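Long-range contacts in sphingomyelinase C (Streptomyces griseocarneus, PDB 7CNE), which belongs to the endonuclease/exonuclease/phosphatase family and is built on the DNase I-like fold: residues 207-216 with 247-255; 122-133 with 147-158. All coordinates share one frame; numbering follows the deposited sequence.

Contact 1. Residues 207-216 with 247-255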
loop_
_atom_site.group_PDB
_atom_site.type_symbol
_atom_site.label_atom_id
_atom_site.label_comp_id
_atom_site.label_asym_id
_atom_site.label_seq_id
_atom_site.Cartn_x
_atom_site.Cartn_y
_atom_site.Cartn_z
ATOM N N MET A 207 16.223 2.075 -3.021
ATOM C CA MET A 207 15.097 1.220 -2.643
ATOM C C MET A 207 15.232 -0.173 -3.260
ATOM O O MET A 207 15.100 -1.188 -2.561
ATOM C CB MET A 207 13.780 1.877 -3.064
ATOM C CG MET A 207 12.553 1.004 -2.852
ATOM S SD MET A 207 11.110 1.749 -3.615
ATOM C CE MET A 207 11.372 1.263 -5.338
ATOM N N LEU A 208 15.506 -0.240 -4.569
ATOM C CA LEU A 208 15.703 -1.525 -5.238
ATOM C C LEU A 208 16.785 -2.350 -4.547
ATOM O O LEU A 208 16.623 -3.554 -4.329
ATOM C CB LEU A 208 16.076 -1.307 -6.706
ATOM C CG LEU A 208 15.061 -0.642 -7.644
ATOM C CD1 LEU A 208 15.672 -0.546 -9.018
ATOM C CD2 LEU A 208 13.742 -1.436 -7.670
ATOM N N ALA A 209 17.908 -1.715 -4.214
ATOM C CA ALA A 209 19.008 -2.441 -3.584
ATOM C C ALA A 209 18.656 -2.858 -2.160
ATOM O O ALA A 209 18.982 -3.972 -1.739
ATOM C CB ALA A 209 20.275 -1.582 -3.599
ATOM N N ASP A 210 17.979 -1.980 -1.409
ATOM C CA ASP A 210 17.633 -2.294 -0.022
ATOM C C ASP A 210 16.611 -3.423 0.069
ATOM O O ASP A 210 16.731 -4.305 0.928
ATOM C CB ASP A 210 17.103 -1.043 0.678
ATOM C CG ASP A 210 18.212 -0.037 1.008
ATOM O OD1 ASP A 210 19.379 -0.461 1.163
ATOM O OD2 ASP A 210 17.906 1.173 1.102
ATOM N N GLY A 211 15.589 -3.409 -0.791
ATOM C CA GLY A 211 14.608 -4.480 -0.821
ATOM C C GLY A 211 15.000 -5.696 -1.625
ATOM O O GLY A 211 14.254 -6.683 -1.638
ATOM N N ASP A 212 16.164 -5.654 -2.283
ATOM C CA ASP A 212 16.596 -6.693 -3.226
ATOM C C ASP A 212 15.522 -6.948 -4.289
ATOM O O ASP A 212 15.123 -8.085 -4.561
ATOM C CB ASP A 212 16.980 -7.979 -2.496
ATOM C CG ASP A 212 17.882 -8.891 -3.344
ATOM O OD1 ASP A 212 18.356 -8.439 -4.409
ATOM O OD2 ASP A 212 18.104 -10.060 -2.949
ATOM N N LEU A 213 15.072 -5.859 -4.913
ATOM C CA LEU A 213 13.932 -5.858 -5.819
ATOM C C LEU A 213 14.394 -5.722 -7.262
ATOM O O LEU A 213 15.305 -4.946 -7.555
ATOM C CB LEU A 213 12.983 -4.700 -5.487
ATOM C CG LEU A 213 12.531 -4.614 -4.028
ATOM C CD1 LEU A 213 11.949 -3.245 -3.735
ATOM C CD2 LEU A 213 11.521 -5.727 -3.750
ATOM N N ALA A 214 13.752 -6.466 -8.165
ATOM C CA ALA A 214 13.943 -6.237 -9.598
ATOM C C ALA A 214 13.068 -5.074 -10.056
ATOM O O ALA A 214 11.898 -4.998 -9.672
ATOM C CB ALA A 214 13.603 -7.492 -10.394
ATOM N N PRO A 215 13.595 -4.135 -10.839
ATOM C CA PRO A 215 12.725 -3.094 -11.392
ATOM C C PRO A 215 11.706 -3.726 -12.320
ATOM O O PRO A 215 11.938 -4.796 -12.891
ATOM C CB PRO A 215 13.691 -2.179 -12.157
ATOM C CG PRO A 215 14.843 -3.061 -12.498
ATOM C CD PRO A 215 14.975 -4.027 -11.341
ATOM N N ALA A 216 10.548 -3.086 -12.424
ATOM C CA ALA A 216 9.598 -3.496 -13.444
ATOM C C ALA A 216 10.244 -3.320 -14.811
ATOM O O ALA A 216 11.107 -2.460 -15.004
ATOM C CB ALA A 216 8.307 -2.677 -13.345
ATOM N N ASP A 247 4.304 4.580 -5.659
ATOM C CA ASP A 247 3.572 3.335 -5.435
ATOM C C ASP A 247 4.031 2.264 -6.424
ATOM O O ASP A 247 4.154 2.537 -7.620
ATOM C CB ASP A 247 2.063 3.601 -5.556
ATOM C CG ASP A 247 1.576 4.674 -4.565
ATOM O OD1 ASP A 247 1.490 4.370 -3.354
ATOM O OD2 ASP A 247 1.286 5.823 -4.987
ATOM N N TYR A 248 4.285 1.047 -5.924
ATOM C CA TYR A 248 5.000 0.025 -6.683
ATOM C C TYR A 248 4.464 -1.370 -6.389
ATOM O O TYR A 248 3.942 -1.637 -5.305
ATOM C CB TYR A 248 6.497 0.007 -6.341
ATOM C CG TYR A 248 7.235 1.318 -6.523
ATOM C CD1 TYR A 248 7.304 2.251 -5.487
ATOM C CD2 TYR A 248 7.903 1.600 -7.716
ATOM C CE1 TYR A 248 8.006 3.442 -5.640
ATOM C CE2 TYR A 248 8.612 2.791 -7.879
ATOM C CZ TYR A 248 8.657 3.706 -6.829
ATOM O OH TYR A 248 9.335 4.901 -6.972
ATOM N N VAL A 249 4.645 -2.272 -7.358
ATOM C CA VAL A 249 4.562 -3.720 -7.142
ATOM C C VAL A 249 5.771 -4.321 -7.839
ATOM O O VAL A 249 5.831 -4.336 -9.073
ATOM C CB VAL A 249 3.267 -4.338 -7.684
ATOM C CG1 VAL A 249 3.192 -5.854 -7.340
ATOM C CG2 VAL A 249 2.033 -3.584 -7.180
ATOM N N LEU A 250 6.731 -4.818 -7.063
ATOM C CA LEU A 250 8.022 -5.234 -7.607
ATOM C C LEU A 250 8.379 -6.635 -7.130
ATOM O O LEU A 250 8.231 -6.957 -5.947
ATOM C CB LEU A 250 9.137 -4.250 -7.209
ATOM C CG LEU A 250 8.979 -2.815 -7.727
ATOM C CD1 LEU A 250 10.017 -1.853 -7.100
ATOM C CD2 LEU A 250 9.058 -2.784 -9.251
ATOM N N HIS A 251 8.868 -7.454 -8.057
ATOM C CA HIS A 251 9.319 -8.801 -7.750
ATOM C C HIS A 251 10.682 -8.781 -7.059
ATOM O O HIS A 251 11.430 -7.799 -7.114
ATOM C CB HIS A 251 9.390 -9.641 -9.023
ATOM C CG HIS A 251 8.046 -10.005 -9.559
ATOM N ND1 HIS A 251 7.372 -11.138 -9.158
ATOM C CD2 HIS A 251 7.232 -9.370 -10.434
ATOM C CE1 HIS A 251 6.208 -11.196 -9.779
ATOM N NE2 HIS A 251 6.097 -10.135 -10.557
ATOM N N ARG A 252 10.993 -9.897 -6.408
ATOM C CA ARG A 252 12.242 -10.077 -5.674
ATOM C C ARG A 252 13.308 -10.694 -6.572
ATOM O O ARG A 252 13.032 -11.638 -7.319
ATOM C CB ARG A 252 11.998 -10.983 -4.464
ATOM C CG ARG A 252 13.193 -11.200 -3.567
ATOM C CD ARG A 252 12.714 -11.685 -2.200
ATOM N NE ARG A 252 13.806 -12.048 -1.307
ATOM C CZ ARG A 252 14.427 -11.208 -0.485
ATOM N NH1 ARG A 252 14.076 -9.927 -0.434
ATOM N NH2 ARG A 252 15.408 -11.656 0.288
ATOM N N ASN A 253 14.531 -10.167 -6.488
ATOM C CA ASN A 253 15.622 -10.737 -7.272
ATOM C C ASN A 253 15.815 -12.214 -6.946
ATOM O O ASN A 253 15.681 -12.639 -5.796
ATOM C CB ASN A 253 16.925 -9.977 -7.018
ATOM C CG ASN A 253 16.943 -8.621 -7.694
ATOM O OD1 ASN A 253 16.441 -8.468 -8.812
ATOM N ND2 ASN A 253 17.532 -7.627 -7.023
ATOM N N GLY A 254 16.126 -13.000 -7.975
ATOM C CA GLY A 254 16.385 -14.412 -7.797
ATOM C C GLY A 254 15.158 -15.297 -7.738
ATOM O O GLY A 254 15.302 -16.509 -7.551
ATOM N N HIS A 255 13.958 -14.746 -7.884
ATOM C CA HIS A 255 12.747 -15.548 -7.846
ATOM C C HIS A 255 12.064 -15.500 -9.202
ATOM O O HIS A 255 12.234 -14.546 -9.967
ATOM C CB HIS A 255 11.801 -15.066 -6.739
ATOM C CG HIS A 255 12.277 -15.431 -5.369
ATOM N ND1 HIS A 255 11.838 -16.557 -4.709
ATOM C CD2 HIS A 255 13.208 -14.860 -4.567
ATOM C CE1 HIS A 255 12.451 -16.647 -3.542
ATOM N NE2 HIS A 255 13.287 -15.629 -3.430
HETATM O O HOH W 1 12.038 -8.616 -1.908
HETATM O O HOH W 2 17.202 -12.529 -3.491
HETATM O O HOH W 3 9.471 -6.295 -10.605
#

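Contact 2. Residues 122-133 with 147-158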
loop_
_atom_site.group_PDB
_atom_site.type_symbol
_atom_site.label_atom_id
_atom_site.label_comp_id
_atom_site.label_asym_id
_atom_site.label_seq_id
_atom_site.Cartn_x
_atom_site.Cartn_y
_atom_site.Cartn_z
ATOM N N CYS A 122 10.273 7.196 12.119
ATOM C CA CYS A 122 10.463 8.518 12.705
ATOM C C CYS A 122 9.194 9.342 12.541
ATOM O O CYS A 122 8.284 8.988 11.786
ATOM C CB CYS A 122 11.661 9.257 12.088
ATOM S SG CYS A 122 11.582 9.537 10.287
ATOM N N GLY A 123 9.153 10.466 13.259
ATOM C CA GLY A 123 7.999 11.339 13.205
ATOM C C GLY A 123 6.748 10.604 13.624
ATOM O O GLY A 123 6.765 9.775 14.540
ATOM N N ALA A 124 5.649 10.878 12.913
ATOM C CA ALA A 124 4.358 10.293 13.259
ATOM C C ALA A 124 4.344 8.786 13.072
ATOM O O ALA A 124 3.649 8.076 13.812
ATOM C CB ALA A 124 3.250 10.926 12.413
ATOM N N ASP A 125 5.087 8.277 12.086
ATOM C CA ASP A 125 5.067 6.847 11.799
ATOM C C ASP A 125 5.537 6.018 12.995
ATOM O O ASP A 125 5.074 4.888 13.194
ATOM C CB ASP A 125 5.954 6.542 10.588
ATOM C CG ASP A 125 5.534 7.299 9.338
ATOM O OD1 ASP A 125 5.272 8.533 9.427
ATOM O OD2 ASP A 125 5.499 6.658 8.262
ATOM N N TRP A 126 6.497 6.532 13.763
ATOM C CA TRP A 126 7.029 5.759 14.885
ATOM C C TRP A 126 5.941 5.430 15.897
ATOM O O TRP A 126 5.899 4.317 16.433
ATOM C CB TRP A 126 8.160 6.524 15.571
ATOM C CG TRP A 126 8.639 5.890 16.863
ATOM C CD1 TRP A 126 8.366 6.309 18.138
ATOM C CD2 TRP A 126 9.489 4.740 16.997
ATOM N NE1 TRP A 126 8.980 5.483 19.055
ATOM C CE2 TRP A 126 9.679 4.515 18.383
ATOM C CE3 TRP A 126 10.105 3.877 16.084
ATOM C CZ2 TRP A 126 10.457 3.461 18.873
ATOM C CZ3 TRP A 126 10.876 2.827 16.573
ATOM C CH2 TRP A 126 11.046 2.634 17.955
ATOM N N TRP A 127 5.056 6.384 16.171
ATOM C CA TRP A 127 4.096 6.232 17.256
ATOM C C TRP A 127 2.935 5.320 16.899
ATOM O O TRP A 127 2.119 5.012 17.772
ATOM C CB TRP A 127 3.602 7.623 17.688
ATOM C CG TRP A 127 4.784 8.443 18.099
ATOM C CD1 TRP A 127 5.358 9.469 17.409
ATOM C CD2 TRP A 127 5.597 8.227 19.256
ATOM N NE1 TRP A 127 6.471 9.930 18.085
ATOM C CE2 TRP A 127 6.633 9.185 19.224
ATOM C CE3 TRP A 127 5.538 7.331 20.328
ATOM C CZ2 TRP A 127 7.597 9.273 20.227
ATOM C CZ3 TRP A 127 6.499 7.424 21.325
ATOM C CH2 TRP A 127 7.514 8.384 21.262
ATOM N N SER A 128 2.858 4.846 15.663
ATOM C CA SER A 128 1.766 3.985 15.245
ATOM C C SER A 128 2.323 2.624 14.832
ATOM O O SER A 128 3.535 2.438 14.702
ATOM C CB SER A 128 0.963 4.647 14.116
ATOM O OG SER A 128 1.705 4.706 12.918
ATOM N N ASN A 129 1.428 1.657 14.642
ATOM C CA ASN A 129 1.851 0.288 14.329
ATOM C C ASN A 129 2.033 0.098 12.823
ATOM O O ASN A 129 1.491 -0.834 12.223
ATOM C CB ASN A 129 0.846 -0.712 14.888
ATOM C CG ASN A 129 1.181 -1.168 16.297
ATOM O OD1 ASN A 129 2.329 -1.063 16.754
ATOM N ND2 ASN A 129 0.171 -1.679 17.002
ATOM N N LYS A 130 2.799 1.000 12.202
ATOM C CA LYS A 130 3.128 0.864 10.789
ATOM C C LYS A 130 3.985 -0.378 10.581
ATOM O O LYS A 130 4.841 -0.708 11.407
ATOM C CB LYS A 130 3.859 2.116 10.290
ATOM C CG LYS A 130 2.942 3.311 9.981
ATOM C CD LYS A 130 2.128 3.038 8.717
ATOM C CE LYS A 130 1.078 4.110 8.484
ATOM N NZ LYS A 130 1.617 5.287 7.761
ATOM N N GLY A 131 3.745 -1.086 9.481
ATOM C CA GLY A 131 4.452 -2.329 9.261
ATOM C C GLY A 131 4.114 -2.964 7.935
ATOM O O GLY A 131 3.738 -2.262 6.990
ATOM N N PHE A 132 4.245 -4.285 7.839
ATOM C CA PHE A 132 3.896 -4.966 6.604
ATOM C C PHE A 132 3.138 -6.252 6.898
ATOM O O PHE A 132 3.241 -6.834 7.984
ATOM C CB PHE A 132 5.132 -5.247 5.712
ATOM C CG PHE A 132 6.230 -6.063 6.361
ATOM C CD1 PHE A 132 7.252 -5.444 7.071
ATOM C CD2 PHE A 132 6.282 -7.437 6.197
ATOM C CE1 PHE A 132 8.276 -6.186 7.635
ATOM C CE2 PHE A 132 7.322 -8.186 6.762
ATOM C CZ PHE A 132 8.315 -7.549 7.478
ATOM N N ALA A 133 2.327 -6.653 5.925
ATOM C CA ALA A 133 1.644 -7.933 5.941
ATOM C C ALA A 133 2.361 -8.874 4.988
ATOM O O ALA A 133 2.778 -8.467 3.903
ATOM C CB ALA A 133 0.181 -7.786 5.517
ATOM N N VAL A 147 4.226 -9.255 0.028
ATOM C CA VAL A 147 4.371 -8.341 1.158
ATOM C C VAL A 147 3.655 -7.051 0.786
ATOM O O VAL A 147 3.953 -6.447 -0.250
ATOM C CB VAL A 147 5.843 -8.064 1.503
ATOM C CG1 VAL A 147 5.945 -7.027 2.655
ATOM C CG2 VAL A 147 6.577 -9.363 1.855
ATOM N N GLY A 148 2.712 -6.631 1.615
ATOM C CA GLY A 148 1.998 -5.377 1.416
ATOM C C GLY A 148 2.414 -4.417 2.513
ATOM O O GLY A 148 2.513 -4.809 3.676
ATOM N N THR A 149 2.668 -3.163 2.151
ATOM C CA THR A 149 3.180 -2.249 3.163
ATOM C C THR A 149 2.894 -0.804 2.783
ATOM O O THR A 149 2.378 -0.492 1.702
ATOM C CB THR A 149 4.688 -2.458 3.392
ATOM O OG1 THR A 149 5.085 -1.810 4.610
ATOM C CG2 THR A 149 5.505 -1.882 2.237
ATOM N N HIS A 150 3.212 0.066 3.733
ATOM C CA HIS A 150 3.192 1.514 3.583
ATOM C C HIS A 150 4.435 1.993 4.325
ATOM O O HIS A 150 4.468 1.948 5.554
ATOM C CB HIS A 150 1.911 2.102 4.182
ATOM C CG HIS A 150 1.765 3.578 3.986
ATOM N ND1 HIS A 150 0.779 4.314 4.614
ATOM C CD2 HIS A 150 2.464 4.455 3.225
ATOM C CE1 HIS A 150 0.888 5.583 4.259
ATOM N NE2 HIS A 150 1.897 5.694 3.411
ATOM N N ALA A 151 5.464 2.400 3.593
ATOM C CA ALA A 151 6.756 2.708 4.193
ATOM C C ALA A 151 6.782 4.127 4.773
ATOM O O ALA A 151 5.856 4.925 4.600
ATOM C CB ALA A 151 7.880 2.522 3.164
ATOM N N GLN A 152 7.867 4.424 5.489
ATOM C CA GLN A 152 8.005 5.674 6.235
ATOM C C GLN A 152 7.715 6.907 5.376
ATOM O O GLN A 152 8.283 7.078 4.296
ATOM C CB GLN A 152 9.424 5.760 6.804
ATOM C CG GLN A 152 9.801 7.129 7.391
ATOM C CD GLN A 152 9.106 7.384 8.701
ATOM O OE1 GLN A 152 9.125 6.535 9.581
ATOM N NE2 GLN A 152 8.473 8.554 8.839
ATOM N N SER A 153 6.851 7.784 5.876
ATOM C CA SER A 153 6.547 9.015 5.161
ATOM C C SER A 153 7.602 10.082 5.454
ATOM O O SER A 153 8.352 10.007 6.431
ATOM C CB SER A 153 5.158 9.539 5.541
ATOM O OG SER A 153 5.123 9.922 6.909
ATOM N N THR A 154 7.667 11.081 4.577
ATOM C CA THR A 154 8.604 12.193 4.753
ATOM C C THR A 154 7.943 13.223 5.669
ATOM O O THR A 154 7.371 14.226 5.236
ATOM C CB THR A 154 9.011 12.761 3.398
ATOM O OG1 THR A 154 9.659 11.723 2.649
ATOM C CG2 THR A 154 9.992 13.926 3.558
ATOM N N ASP A 155 8.043 12.958 6.972
ATOM C CA ASP A 155 7.199 13.569 7.990
ATOM C C ASP A 155 7.883 14.733 8.694
ATOM O O ASP A 155 9.107 14.770 8.844
ATOM C CB ASP A 155 6.785 12.535 9.040
ATOM C CG ASP A 155 5.846 13.117 10.075
ATOM O OD1 ASP A 155 4.688 13.388 9.706
ATOM O OD2 ASP A 155 6.267 13.336 11.236
ATOM N N SER A 156 7.049 15.667 9.158
ATOM C CA SER A 156 7.504 16.864 9.854
ATOM C C SER A 156 8.341 16.536 11.083
ATOM O O SER A 156 9.273 17.280 11.418
ATOM C CB SER A 156 6.284 17.694 10.262
ATOM O OG SER A 156 6.595 19.072 10.281
ATOM N N GLY A 157 8.011 15.449 11.778
ATOM C CA GLY A 157 8.692 15.038 12.986
ATOM C C GLY A 157 9.994 14.315 12.768
ATOM O O GLY A 157 10.699 14.018 13.738
ATOM N N CYS A 158 10.339 14.014 11.520
ATOM C CA CYS A 158 11.622 13.406 11.209
ATOM C C CYS A 158 12.671 14.496 11.044
ATOM O O CYS A 158 12.390 15.561 10.491
ATOM C CB CYS A 158 11.534 12.568 9.933
ATOM S SG CYS A 158 10.371 11.173 10.017
HETATM O O HOH W 4 3.803 5.820 6.318
HETATM O O HOH W 5 6.184 3.435 8.135
#

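Contact 1. Residues 207-216 with 247-255
With chi1 near trans, Met207 runs out from the helix and then bends at chi3 (80°), which turns CE back onto the Tyr248 ring. The methyl stands over the centre of one face, 3.9 Å from CE to the ring centroid and 8° off the normal, a CH-pi contact; SD sits over the same ring, making this a Met-aromatic pair. Leu250 packs beside it: its CD1 takes Met207 CE and Leu208 CD2, each at 3.8 Å, while CD2 lies 3.5 Å from Ala216 N and also meets Ala214 O.

Farther along, the helix ends in a Schellman motif with Asp212, of positive phi, as its C-prime residue, and the chain turns to run beside 251-253. The backbones make a single bridge, Leu213 with Arg252, held by Asn253 N to Asp212 O and Ala214 N to His251 O, both 2.9 Å. Asn253 ND2 also donates to Asp212 OD1 at 2.9 Å; the oxygen lies in the amide plane of Asn253 but is met from above its own carboxylate plane, the two planes being 65° apart. Asp212 and Asn253 are thus joined by backbone and side chain together. One water links Gly211 O to Arg252 NH1, and another links Ala214 O to His251 N.

Arg252 NH2 has its salt bridge with Asp175 of helix 162-180, and Tyr248 OH donates to Val197 O. Strand 247-251 borders its sheet beside strand 188-192, so helix 203-211 and its exit are fastened at that border, with Met207 also touching Phe171 of helix 162-180.

Contact 2. Residues 122-133 with 147-158
Phe132 and Val147 cross obliquely at the paired end of the antiparallel hairpin formed by strands 131-139 and 142-150, with Phe132 CD2 3.6 Å from Val147 CG1. Ala133 and Gly148 form the hydrogen-bonded pair there, N to O in both directions and in the carbonyl planes. Thr149 puts OG1 anti to its backbone N (chi1 -165°), from where it donates to Gly131 O at 2.8 Å, approaching from above the carbonyl plane.

Beyond the hairpin the two segments are held largely through side chains, many of them bonding to backbone. The Gln152 amide meets Cys122 twice: OE1 accepts from Cys122 N at 2.9 Å, and NE2 donates to Cys122 O. NE2 also donates to Ser153 O, so three bonds fix the rotation of the amide. The Gln152 amide plane is turned 34° from that of the Asp125 carboxylate, whose OD1 takes Ser153 OG on the syn lone pair at 2.9 Å, while OD2 receives Ser153 N from above the plane. A water joins Asp125 OD2, Lys130 NZ and Ala151 O, and lies over one face of the His150 ring; His150 NE2 hydrogen-bonds to a succinic acid, probably from the crystallisation liquor.

Asp155 OD2 closes an Asx turn with Gly157 N and is reached from the opposite face of its plane by Ala124 N at 3.0 Å. Alongside, the Cys122-Cys158 disulfide spans 2.1 Å between its SG atoms, with a chi3 of 94°.

In the fold
Both contacts reach the same six-stranded sheet, contact 1 at its border strand 247-251 and contact 2 at the inner strands 131-139 and 142-150; their centres lie 20 Å apart and their nearest atoms about 7 Å, so they do not touch. Most touching residues are buried in each. Exposed ones are few: Pro215 in contact 1, Ala124 and Gly157 in the loop part of contact 2. Helix 162-180 adjoins both, through Phe171 and Asp175 in contact 1 and Ile174 and Phe177 in contact 2. Contact 1 combines helix-to-strand apolar packing with a single backbone bridge, whereas contact 2 extends strand pairing into loops tied by carboxylates, an amide and a disulfide.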